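PDB 4WOD: taurocyamine kinase from Schistosoma mansoni, which catalyses the reversible, magnesium-dependent transfer of phosphate from ATP to the guanidino compound taurocyamine, giving N-phosphotaurocyamine and ADP. Local coordinates for residues Q36-S41 / Y70-D75; L61-D66 / T266-N271; R126-F131 / L254-N259. The protein carries 4 engineered substitutions. All blocks are in the same frame, centred on the assembly; numbering follows the deposited sequence.

How the interactions relate
Interaction 2 is buried and lines the arginine pocket of the first repeat, where the N-terminal and C-terminal parts of the kinase meet; interactions 1 and 3 are partly buried. Interaction 1 lies in the helical N-terminal part and sets mostly threonine side chains and a backbone carbonyl against one ring, without a hydrogen bond across it. Interaction 3 lies in the C-terminal part and rests on backbone hydrogen bonds, waters and an arginine-phenylalanine pair. Interaction 2 mixes ligand bonds with an Arg63-Phe267 CH-pi contact, a Ser64-Phe267 hydrogen bond and proline and leucine packing. Thr40 bonds to Asp66 and Tyr70 to Thr266, linking interactions 1 and 2; Thr127 OG1 packs on Thr266 CA, joining 2 to 3.

Interaction 1. Residues Q36-S41 / Y70-D75; sequences QATKTS and YETFRD
Phe73 presents the far end of its ring to 36-41, meeting Thr38 and Thr40. The carbonyl of Thr38 lies at the ring edge, in its plane, with O 3.6 Å from Phe73 CZ, while Thr38 CB stands 3.9 Å from Phe73 CE1 as the two side chains slide past each other in opposite directions. Thr40 crosses Phe73 at about a right angle, its CG2 3.7 Å from Phe73 CE2. Thr72 fills the other half of the contact. Its chi1 of -53° sets OG1 anti to the carbonyl carbon, and CG2 is then anti to the backbone N, 3.6 Å from Thr38 CG2 and over the rim of one Phe73 face. In the helical N-terminal domain of the phosphagen kinases, this joins the loop after helix 29-35 to the break between helices 69-72 and 74-84, where Phe73 leaves helical geometry and takes the N-cap position of the second helix. Thr40 also crosses Thr72 at about a right angle, with CG2 3.7 Å from Thr72 OG1. That hydroxyl bonds to Asn68 O, and Thr40 OG1 to Asp66 and to the backbone N of Leu42 and Gly44. Tyr35 packs edge-to-face with Phe73.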
loop_
_atom_site.group_PDB
_atom_site.type_symbol
_atom_site.label_atom_id
_atom_site.label_comp_id
_atom_site.label_asym_id
_atom_site.label_seq_id
_atom_site.Cartn_x
_atom_site.Cartn_y
_atom_site.Cartn_z
ATOM N N GLN A 36 -26.831 23.734 11.661
ATOM C CA GLN A 36 -28.005 23.164 10.989
ATOM C C GLN A 36 -29.004 24.220 10.493
ATOM O O GLN A 36 -29.865 23.903 9.676
ATOM C CB GLN A 36 -28.722 22.176 11.911
ATOM C CG GLN A 36 -29.069 22.763 13.246
ATOM C CD GLN A 36 -29.878 21.816 14.114
ATOM O OE1 GLN A 36 -30.134 20.665 13.741
ATOM N NE2 GLN A 36 -30.300 22.307 15.277
ATOM N N ALA A 37 -28.889 25.459 10.976
ATOM C CA ALA A 37 -29.752 26.538 10.509
ATOM C C ALA A 37 -28.963 27.600 9.754
ATOM O O ALA A 37 -29.541 28.567 9.255
ATOM C CB ALA A 37 -30.522 27.185 11.683
ATOM N N THR A 38 -27.653 27.422 9.649
ATOM C CA THR A 38 -26.816 28.431 9.004
ATOM C C THR A 38 -26.874 28.375 7.467
ATOM O O THR A 38 -26.847 27.289 6.864
ATOM C CB THR A 38 -25.365 28.289 9.483
ATOM O OG1 THR A 38 -25.354 28.294 10.913
ATOM C CG2 THR A 38 -24.501 29.437 8.964
ATOM N N LYS A 39 -26.967 29.554 6.846
ATOM C CA LYS A 39 -26.937 29.689 5.389
ATOM C C LYS A 39 -25.710 30.491 4.926
ATOM O O LYS A 39 -25.319 31.465 5.566
ATOM C CB LYS A 39 -28.205 30.385 4.863
ATOM C CG LYS A 39 -29.516 29.980 5.524
ATOM C CD LYS A 39 -29.844 28.555 5.223
ATOM C CE LYS A 39 -31.325 28.257 5.479
ATOM N NZ LYS A 39 -31.739 28.470 6.898
ATOM N N THR A 40 -25.122 30.107 3.794
ATOM C CA THR A 40 -24.050 30.914 3.212
ATOM C C THR A 40 -24.611 32.230 2.685
ATOM O O THR A 40 -25.823 32.452 2.699
ATOM C CB THR A 40 -23.349 30.199 2.046
ATOM O OG1 THR A 40 -24.237 30.163 0.922
ATOM C CG2 THR A 40 -22.957 28.770 2.452
ATOM N N SER A 41 -23.742 33.079 2.155
ATOM C CA SER A 41 -24.228 34.331 1.593
ATOM C C SER A 41 -24.997 34.101 0.287
ATOM O O SER A 41 -25.725 34.977 -0.171
ATOM C CB SER A 41 -23.059 35.289 1.364
ATOM O OG SER A 41 -22.050 34.638 0.611
ATOM N N TYR A 70 -16.887 27.198 2.327
ATOM C CA TYR A 70 -15.658 26.924 3.045
ATOM C C TYR A 70 -15.513 27.869 4.235
ATOM O O TYR A 70 -15.090 27.446 5.308
ATOM C CB TYR A 70 -14.449 27.013 2.103
ATOM C CG TYR A 70 -14.480 25.928 1.036
ATOM C CD1 TYR A 70 -14.159 24.619 1.358
ATOM C CD2 TYR A 70 -14.854 26.207 -0.270
ATOM C CE1 TYR A 70 -14.195 23.622 0.424
ATOM C CE2 TYR A 70 -14.889 25.205 -1.229
ATOM C CZ TYR A 70 -14.555 23.918 -0.877
ATOM O OH TYR A 70 -14.581 22.903 -1.807
ATOM N N GLU A 71 -15.900 29.128 4.060
ATOM C CA GLU A 71 -15.889 30.078 5.164
ATOM C C GLU A 71 -17.057 29.872 6.140
ATOM O O GLU A 71 -16.851 29.851 7.361
ATOM C CB GLU A 71 -15.911 31.503 4.628
ATOM C CG GLU A 71 -15.966 32.577 5.707
ATOM C CD GLU A 71 -14.844 32.461 6.745
ATOM O OE1 GLU A 71 -15.098 32.826 7.913
ATOM O OE2 GLU A 71 -13.722 32.017 6.401
ATOM N N THR A 72 -18.260 29.666 5.603
ATOM C CA THR A 72 -19.485 29.631 6.421
ATOM C C THR A 72 -19.504 28.415 7.334
ATOM O O THR A 72 -19.872 28.511 8.512
ATOM C CB THR A 72 -20.743 29.638 5.535
ATOM O OG1 THR A 72 -20.670 30.746 4.633
ATOM C CG2 THR A 72 -22.043 29.749 6.394
ATOM N N PHE A 73 -19.083 27.268 6.812
ATOM C CA PHE A 73 -18.982 26.066 7.654
ATOM C C PHE A 73 -17.526 25.672 7.899
ATOM O O PHE A 73 -17.138 24.501 7.817
ATOM C CB PHE A 73 -19.776 24.924 7.017
ATOM C CG PHE A 73 -21.125 25.354 6.495
ATOM C CD1 PHE A 73 -22.146 25.703 7.378
ATOM C CD2 PHE A 73 -21.379 25.405 5.132
ATOM C CE1 PHE A 73 -23.398 26.089 6.909
ATOM C CE2 PHE A 73 -22.632 25.801 4.648
ATOM C CZ PHE A 73 -23.647 26.141 5.543
ATOM N N ARG A 74 -16.721 26.669 8.256
ATOM C CA ARG A 74 -15.273 26.478 8.376
ATOM C C ARG A 74 -14.780 25.391 9.341
ATOM O O ARG A 74 -13.797 24.721 9.052
ATOM C CB ARG A 74 -14.619 27.789 8.776
ATOM C CG ARG A 74 -13.117 27.678 8.762
ATOM C CD ARG A 74 -12.466 28.903 8.223
ATOM N NE ARG A 74 -11.076 28.946 8.642
ATOM C CZ ARG A 74 -10.386 30.072 8.744
ATOM N NH1 ARG A 74 -10.974 31.228 8.448
ATOM N NH2 ARG A 74 -9.128 30.040 9.150
ATOM N N ASP A 75 -15.434 25.229 10.490
ATOM C CA ASP A 75 -14.974 24.238 11.470
ATOM C C ASP A 75 -14.997 22.839 10.862
ATOM O O ASP A 75 -14.171 21.985 11.197
ATOM C CB ASP A 75 -15.839 24.241 12.741
ATOM C CG ASP A 75 -15.792 25.550 13.500
ATOM O OD1 ASP A 75 -14.918 26.406 13.229
ATOM O OD2 ASP A 75 -16.644 25.709 14.395
#

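Interaction 2. Residues L61-D66 / T266-N271; sequences LPRSCD and TFCPSN. With ARG (arginine), chain B.
Arg63 and Phe267 set two flat groups nearly perpendicular, with guanidinium and ring planes 79° apart. Over one Phe267 face lies Arg63 CB, 3.8 Å from the ring centroid in a CH-pi contact, and Phe133 meets this ring edge-to-face. Over one face of the Arg63 guanidinium lie CD of the bound arginine and Cys268 SG, whose place is doubtful because it is modelled too close to the ligand; Phe267 CE2 and Leu61 C sit at the edge, near the plane. The Arg63 chain bends at chi2 (-68°), which turns CD toward Cys268 CB. Arg63 NH1 bonds to O of the preceding Pro62 at 3.1 Å, in the guanidinium plane but from above the carbonyl plane, and to OXT of the bound arginine at 2.9 Å; NH2 adds a weak bond to OXT. Leu61 N reaches OXT as well, at 3.0 Å, and a charged Arg63 would favour the ligand carboxylate. Glu222 and Leu60 also hold this ligand. Leu61 and Arg63 from one loop, and Cys268 (the predicted active-site residue), Ser270 and Asn271 from the other, thus line the arginine pocket where the N-terminal and C-terminal parts meet. Farther along the chain, Ser64 OG donates to Phe267 O at 2.9 Å. Thr266 OG1 and Asn271 N grip Cys268 O from opposite faces of its plane. Leu61 CD1 packs on Ser270 CB at 3.6 Å, and Pro62 O lies against Pro269 CD at 3.3 Å. The 61-66 loop runs from helix 46-55 to helix 69-72: Arg63 bonds by backbone to Cys49, Leu61 and Pro62 lean on Val80 of helix 74-84, and Ser64 and Pro269 touch Tyr70. The 266-271 loop leads from strand 263-264 to strand 277-283 of the large sheet.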
loop_
_atom_site.group_PDB
_atom_site.type_symbol
_atom_site.label_atom_id
_atom_site.label_comp_id
_atom_site.label_asym_id
_atom_site.label_seq_id
_atom_site.Cartn_x
_atom_site.Cartn_y
_atom_site.Cartn_z
ATOM N N LEU A 61 -15.137 12.716 0.128
ATOM C CA LEU A 61 -15.240 14.139 0.461
ATOM C C LEU A 61 -16.659 14.697 0.334
ATOM O O LEU A 61 -17.469 14.165 -0.409
ATOM C CB LEU A 61 -14.305 14.943 -0.445
ATOM C CG LEU A 61 -12.815 14.668 -0.238
ATOM C CD1 LEU A 61 -11.978 15.465 -1.218
ATOM C CD2 LEU A 61 -12.405 14.978 1.187
ATOM N N PRO A 62 -16.965 15.778 1.076
ATOM C CA PRO A 62 -18.214 16.489 0.783
ATOM C C PRO A 62 -18.056 17.268 -0.520
ATOM O O PRO A 62 -16.998 17.188 -1.161
ATOM C CB PRO A 62 -18.372 17.453 1.964
ATOM C CG PRO A 62 -16.910 17.697 2.439
ATOM C CD PRO A 62 -16.238 16.344 2.227
ATOM N N ARG A 63 -19.063 18.044 -0.889
ATOM C CA ARG A 63 -18.840 19.043 -1.923
ATOM C C ARG A 63 -19.203 20.386 -1.318
ATOM O O ARG A 63 -19.306 20.502 -0.101
ATOM C CB ARG A 63 -19.642 18.716 -3.195
ATOM C CG ARG A 63 -19.287 17.329 -3.812
ATOM C CD ARG A 63 -17.841 17.286 -4.402
ATOM N NE ARG A 63 -17.511 16.037 -5.111
ATOM C CZ ARG A 63 -17.067 14.925 -4.536
ATOM N NH1 ARG A 63 -16.900 14.860 -3.216
ATOM N NH2 ARG A 63 -16.786 13.858 -5.284
ATOM N N SER A 64 -19.385 21.409 -2.137
ATOM C CA SER A 64 -19.726 22.711 -1.583
ATOM C C SER A 64 -20.928 23.287 -2.302
ATOM O O SER A 64 -20.981 23.293 -3.529
ATOM C CB SER A 64 -18.530 23.670 -1.654
ATOM O OG SER A 64 -17.910 23.629 -2.923
ATOM N N CYS A 65 -21.891 23.751 -1.513
ATOM C CA CYS A 65 -23.100 24.375 -2.031
ATOM C C CYS A 65 -22.797 25.628 -2.854
ATOM O O CYS A 65 -23.515 25.951 -3.800
ATOM C CB CYS A 65 -24.040 24.710 -0.868
ATOM S SG CYS A 65 -23.352 25.756 0.465
ATOM N N ASP A 66 -21.738 26.335 -2.475
ATOM C CA ASP A 66 -21.247 27.496 -3.216
ATOM C C ASP A 66 -19.880 27.838 -2.637
ATOM O O ASP A 66 -19.452 27.219 -1.667
ATOM C CB ASP A 66 -22.198 28.694 -3.103
ATOM C CG ASP A 66 -22.455 29.104 -1.660
ATOM O OD1 ASP A 66 -21.557 29.691 -1.021
ATOM O OD2 ASP A 66 -23.575 28.855 -1.167
ATOM N N THR A 266 -12.752 25.547 -5.376
ATOM C CA THR A 266 -13.351 24.602 -6.316
ATOM C C THR A 266 -14.540 23.932 -5.663
ATOM O O THR A 266 -14.680 24.005 -4.446
ATOM C CB THR A 266 -12.342 23.524 -6.771
ATOM O OG1 THR A 266 -11.690 22.973 -5.610
ATOM C CG2 THR A 266 -11.314 24.163 -7.721
ATOM N N PHE A 267 -15.376 23.287 -6.476
ATOM C CA PHE A 267 -16.573 22.573 -5.981
ATOM C C PHE A 267 -16.200 21.411 -5.059
ATOM O O PHE A 267 -16.824 21.195 -4.014
ATOM C CB PHE A 267 -17.400 22.079 -7.171
ATOM C CG PHE A 267 -18.656 21.323 -6.802
ATOM C CD1 PHE A 267 -19.713 21.945 -6.166
ATOM C CD2 PHE A 267 -18.789 19.984 -7.146
ATOM C CE1 PHE A 267 -20.881 21.236 -5.857
ATOM C CE2 PHE A 267 -19.945 19.281 -6.849
ATOM C CZ PHE A 267 -20.986 19.910 -6.200
ATOM N N CYS A 268 -15.177 20.662 -5.440
ATOM C CA CYS A 268 -14.707 19.563 -4.601
ATOM C C CYS A 268 -13.432 19.986 -3.897
ATOM O O CYS A 268 -12.549 20.584 -4.527
ATOM C CB CYS A 268 -14.472 18.304 -5.433
ATOM S SG CYS A 268 -13.814 16.920 -4.497
ATOM N N PRO A 269 -13.334 19.700 -2.586
ATOM C CA PRO A 269 -12.158 20.077 -1.791
ATOM C C PRO A 269 -10.846 19.466 -2.260
ATOM O O PRO A 269 -9.805 20.020 -1.913
ATOM C CB PRO A 269 -12.498 19.568 -0.384
ATOM C CG PRO A 269 -14.004 19.592 -0.333
ATOM C CD PRO A 269 -14.433 19.186 -1.738
ATOM N N SER A 270 -10.882 18.368 -3.010
ATOM C CA SER A 270 -9.640 17.718 -3.440
ATOM C C SER A 270 -8.827 18.570 -4.419
ATOM O O SER A 270 -7.603 18.407 -4.526
ATOM C CB SER A 270 -9.939 16.351 -4.069
ATOM O OG SER A 270 -10.680 16.485 -5.266
ATOM N N ASN A 271 -9.505 19.469 -5.126
ATOM C CA ASN A 271 -8.878 20.302 -6.160
ATOM C C ASN A 271 -8.647 21.760 -5.778
ATOM O O ASN A 271 -8.561 22.612 -6.655
ATOM C CB ASN A 271 -9.723 20.274 -7.430
ATOM C CG ASN A 271 -9.597 18.961 -8.174
ATOM O OD1 ASN A 271 -8.492 18.458 -8.381
ATOM N ND2 ASN A 271 -10.725 18.394 -8.567
HETATM N N ARG B . -11.745 12.439 -3.337
HETATM C CA ARG B . -13.072 12.722 -3.810
HETATM C C ARG B . -14.214 11.909 -3.228
HETATM O O ARG B . -14.133 10.658 -3.174
HETATM C CB ARG B . -13.115 12.712 -5.293
HETATM C CG ARG B . -12.649 14.002 -5.879
HETATM C CD ARG B . -13.841 14.628 -6.507
HETATM N NE ARG B . -13.481 15.875 -7.113
HETATM C CZ ARG B . -13.820 16.202 -8.327
HETATM N NH1 ARG B . -13.466 17.352 -8.818
HETATM N NH2 ARG B . -14.494 15.354 -9.054
HETATM O OXT ARG B . -15.113 12.669 -2.841
#

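Interaction 3. Residues R126-F131 / L254-N259; sequences RTVEGF and LKFAFN
Val128 and Phe256 face each other as a single non-hydrogen-bonded antiparallel pair, flanked by two backbone hydrogen bonds: Ala257 N to Thr127 O at 2.9 Å and Glu129 N to Lys255 O at 3.0 Å. The same two carbonyls take CA-H...O contacts, Thr127 O from Phe256 CA and Lys255 O from Val128 CA. Next to this bridge a water links the two backbones, accepting from Thr127 N and donating to Ala257 O. A second water donates to Glu129 OE2 and accepts from Phe258 N, tying that exposed side chain to strand 258-259. The bridge ties the chain just past strand 117-126, of the large antiparallel sheet of the C-terminal domain, to the chain following helix 236-251. Past it, 128-131 forms a type II beta turn, with Gly130 at a positive phi (94°) where a side chain would jam against the preceding carbonyl. The ring contacts gather on Phe256. Arg126 CG, anti to the carbonyl carbon (chi1 -65°), is thereby put over the ring centre, 3.7 Å from the centroid, in a CH-pi contact; Leu254 O lies over the opposite face. The Arg126 guanidinium, 82° from the ring plane, makes a cation-pi pair with Phe264. Val128 CG2 comes to the rim, 4.2 Å from Phe256 CE1. Thr127 CB and Ala257 CB lie 4.1 Å apart, while Thr127 OG1 bonds to Ile265 O. Separately, the Glu129 carboxylate rests on the aliphatic base of Lys255, OE1 3.4 Å from CB, with the charged ends OE1 and NZ not in contact.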
loop_
_atom_site.group_PDB
_atom_site.type_symbol
_atom_site.label_atom_id
_atom_site.label_comp_id
_atom_site.label_asym_id
_atom_site.label_seq_id
_atom_site.Cartn_x
_atom_site.Cartn_y
_atom_site.Cartn_z
ATOM N N ARG A 126 -11.513 26.817 -12.238
ATOM C CA ARG A 126 -11.747 28.097 -11.588
ATOM C C ARG A 126 -13.212 28.273 -11.221
ATOM O O ARG A 126 -14.109 27.781 -11.916
ATOM C CB ARG A 126 -11.327 29.270 -12.482
ATOM C CG ARG A 126 -9.833 29.350 -12.799
ATOM C CD ARG A 126 -9.021 29.710 -11.559
ATOM N NE ARG A 126 -7.637 30.078 -11.877
ATOM C CZ ARG A 126 -6.604 29.247 -11.772
ATOM N NH1 ARG A 126 -6.805 27.985 -11.378
ATOM N NH2 ARG A 126 -5.375 29.671 -12.070
ATOM N N THR A 127 -13.422 28.985 -10.125
ATOM C CA THR A 127 -14.727 29.454 -9.698
ATOM C C THR A 127 -14.838 30.927 -10.031
ATOM O O THR A 127 -13.953 31.703 -9.675
ATOM C CB THR A 127 -14.915 29.291 -8.199
ATOM O OG1 THR A 127 -14.805 27.910 -7.837
ATOM C CG2 THR A 127 -16.269 29.885 -7.757
ATOM N N VAL A 128 -15.907 31.316 -10.711
ATOM C CA VAL A 128 -16.143 32.738 -10.980
ATOM C C VAL A 128 -16.873 33.381 -9.778
ATOM O O VAL A 128 -17.919 32.889 -9.343
ATOM C CB VAL A 128 -16.965 32.938 -12.296
ATOM C CG1 VAL A 128 -17.336 34.401 -12.492
ATOM C CG2 VAL A 128 -16.191 32.399 -13.519
ATOM N N GLU A 129 -16.307 34.456 -9.228
ATOM C CA GLU A 129 -16.952 35.181 -8.118
ATOM C C GLU A 129 -18.376 35.609 -8.436
ATOM O O GLU A 129 -18.676 36.008 -9.565
ATOM C CB GLU A 129 -16.157 36.429 -7.748
ATOM C CG GLU A 129 -14.877 36.154 -7.005
ATOM C CD GLU A 129 -14.131 37.426 -6.669
ATOM O OE1 GLU A 129 -14.336 38.448 -7.376
ATOM O OE2 GLU A 129 -13.355 37.404 -5.686
ATOM N N GLY A 130 -19.237 35.545 -7.429
ATOM C CA GLY A 130 -20.585 36.053 -7.530
ATOM C C GLY A 130 -21.602 34.999 -7.921
ATOM O O GLY A 130 -22.780 35.309 -8.045
ATOM N N PHE A 131 -21.161 33.757 -8.142
ATOM C CA PHE A 131 -22.080 32.712 -8.600
ATOM C C PHE A 131 -21.945 31.489 -7.719
ATOM O O PHE A 131 -20.855 31.180 -7.284
ATOM C CB PHE A 131 -21.806 32.290 -10.052
ATOM C CG PHE A 131 -22.051 33.370 -11.062
ATOM C CD1 PHE A 131 -23.281 33.471 -11.707
ATOM C CD2 PHE A 131 -21.049 34.280 -11.367
ATOM C CE1 PHE A 131 -23.510 34.452 -12.650
ATOM C CE2 PHE A 131 -21.271 35.282 -12.314
ATOM C CZ PHE A 131 -22.502 35.367 -12.951
ATOM N N LEU A 254 -12.358 37.565 -16.276
ATOM C CA LEU A 254 -13.147 36.909 -15.242
ATOM C C LEU A 254 -12.453 37.067 -13.906
ATOM O O LEU A 254 -11.231 36.925 -13.804
ATOM C CB LEU A 254 -13.346 35.416 -15.564
ATOM C CG LEU A 254 -13.939 35.090 -16.937
ATOM C CD1 LEU A 254 -13.673 33.635 -17.344
ATOM C CD2 LEU A 254 -15.432 35.357 -16.928
ATOM N N LYS A 255 -13.249 37.376 -12.890
ATOM C CA LYS A 255 -12.794 37.420 -11.524
ATOM C C LYS A 255 -12.925 36.022 -10.946
ATOM O O LYS A 255 -14.045 35.515 -10.810
ATOM C CB LYS A 255 -13.625 38.404 -10.690
ATOM C CG LYS A 255 -13.742 39.810 -11.255
ATOM C CD LYS A 255 -14.745 40.634 -10.435
ATOM C CE LYS A 255 -14.686 42.120 -10.764
ATOM N NZ LYS A 255 -13.370 42.729 -10.419
ATOM N N PHE A 256 -11.795 35.406 -10.597
ATOM C CA PHE A 256 -11.824 34.064 -10.015
ATOM C C PHE A 256 -11.696 34.122 -8.497
ATOM O O PHE A 256 -10.960 34.951 -7.949
ATOM C CB PHE A 256 -10.715 33.193 -10.591
ATOM C CG PHE A 256 -10.783 33.014 -12.086
ATOM C CD1 PHE A 256 -11.979 32.686 -12.718
ATOM C CD2 PHE A 256 -9.639 33.152 -12.858
ATOM C CE1 PHE A 256 -12.035 32.518 -14.087
ATOM C CE2 PHE A 256 -9.687 32.976 -14.222
ATOM C CZ PHE A 256 -10.895 32.664 -14.845
ATOM N N ALA A 257 -12.417 33.233 -7.823
ATOM C CA ALA A 257 -12.420 33.174 -6.364
ATOM C C ALA A 257 -11.139 32.552 -5.826
ATOM O O ALA A 257 -10.806 31.418 -6.169
ATOM C CB ALA A 257 -13.636 32.383 -5.869
ATOM N N PHE A 258 -10.429 33.301 -4.982
ATOM C CA PHE A 258 -9.172 32.855 -4.398
ATOM C C PHE A 258 -9.032 33.437 -3.000
ATOM O O PHE A 258 -9.321 34.602 -2.799
ATOM C CB PHE A 258 -7.995 33.287 -5.298
ATOM C CG PHE A 258 -6.614 32.915 -4.776
ATOM C CD1 PHE A 258 -5.870 31.904 -5.394
ATOM C CD2 PHE A 258 -6.028 33.613 -3.727
ATOM C CE1 PHE A 258 -4.581 31.576 -4.937
ATOM C CE2 PHE A 258 -4.751 33.280 -3.258
ATOM C CZ PHE A 258 -4.026 32.267 -3.864
ATOM N N ASN A 259 -8.589 32.647 -2.028
ATOM C CA ASN A 259 -8.141 33.255 -0.772
ATOM C C ASN A 259 -6.843 32.610 -0.287
ATOM O O ASN A 259 -6.476 31.501 -0.714
ATOM C CB ASN A 259 -9.248 33.217 0.312
ATOM C CG ASN A 259 -9.475 31.832 0.941
ATOM O OD1 ASN A 259 -8.537 31.118 1.284
ATOM N ND2 ASN A 259 -10.749 31.492 1.162
HETATM O O HOH W 1 -11.301 29.526 -8.141
HETATM O O HOH W 2 -11.359 36.013 -4.497
#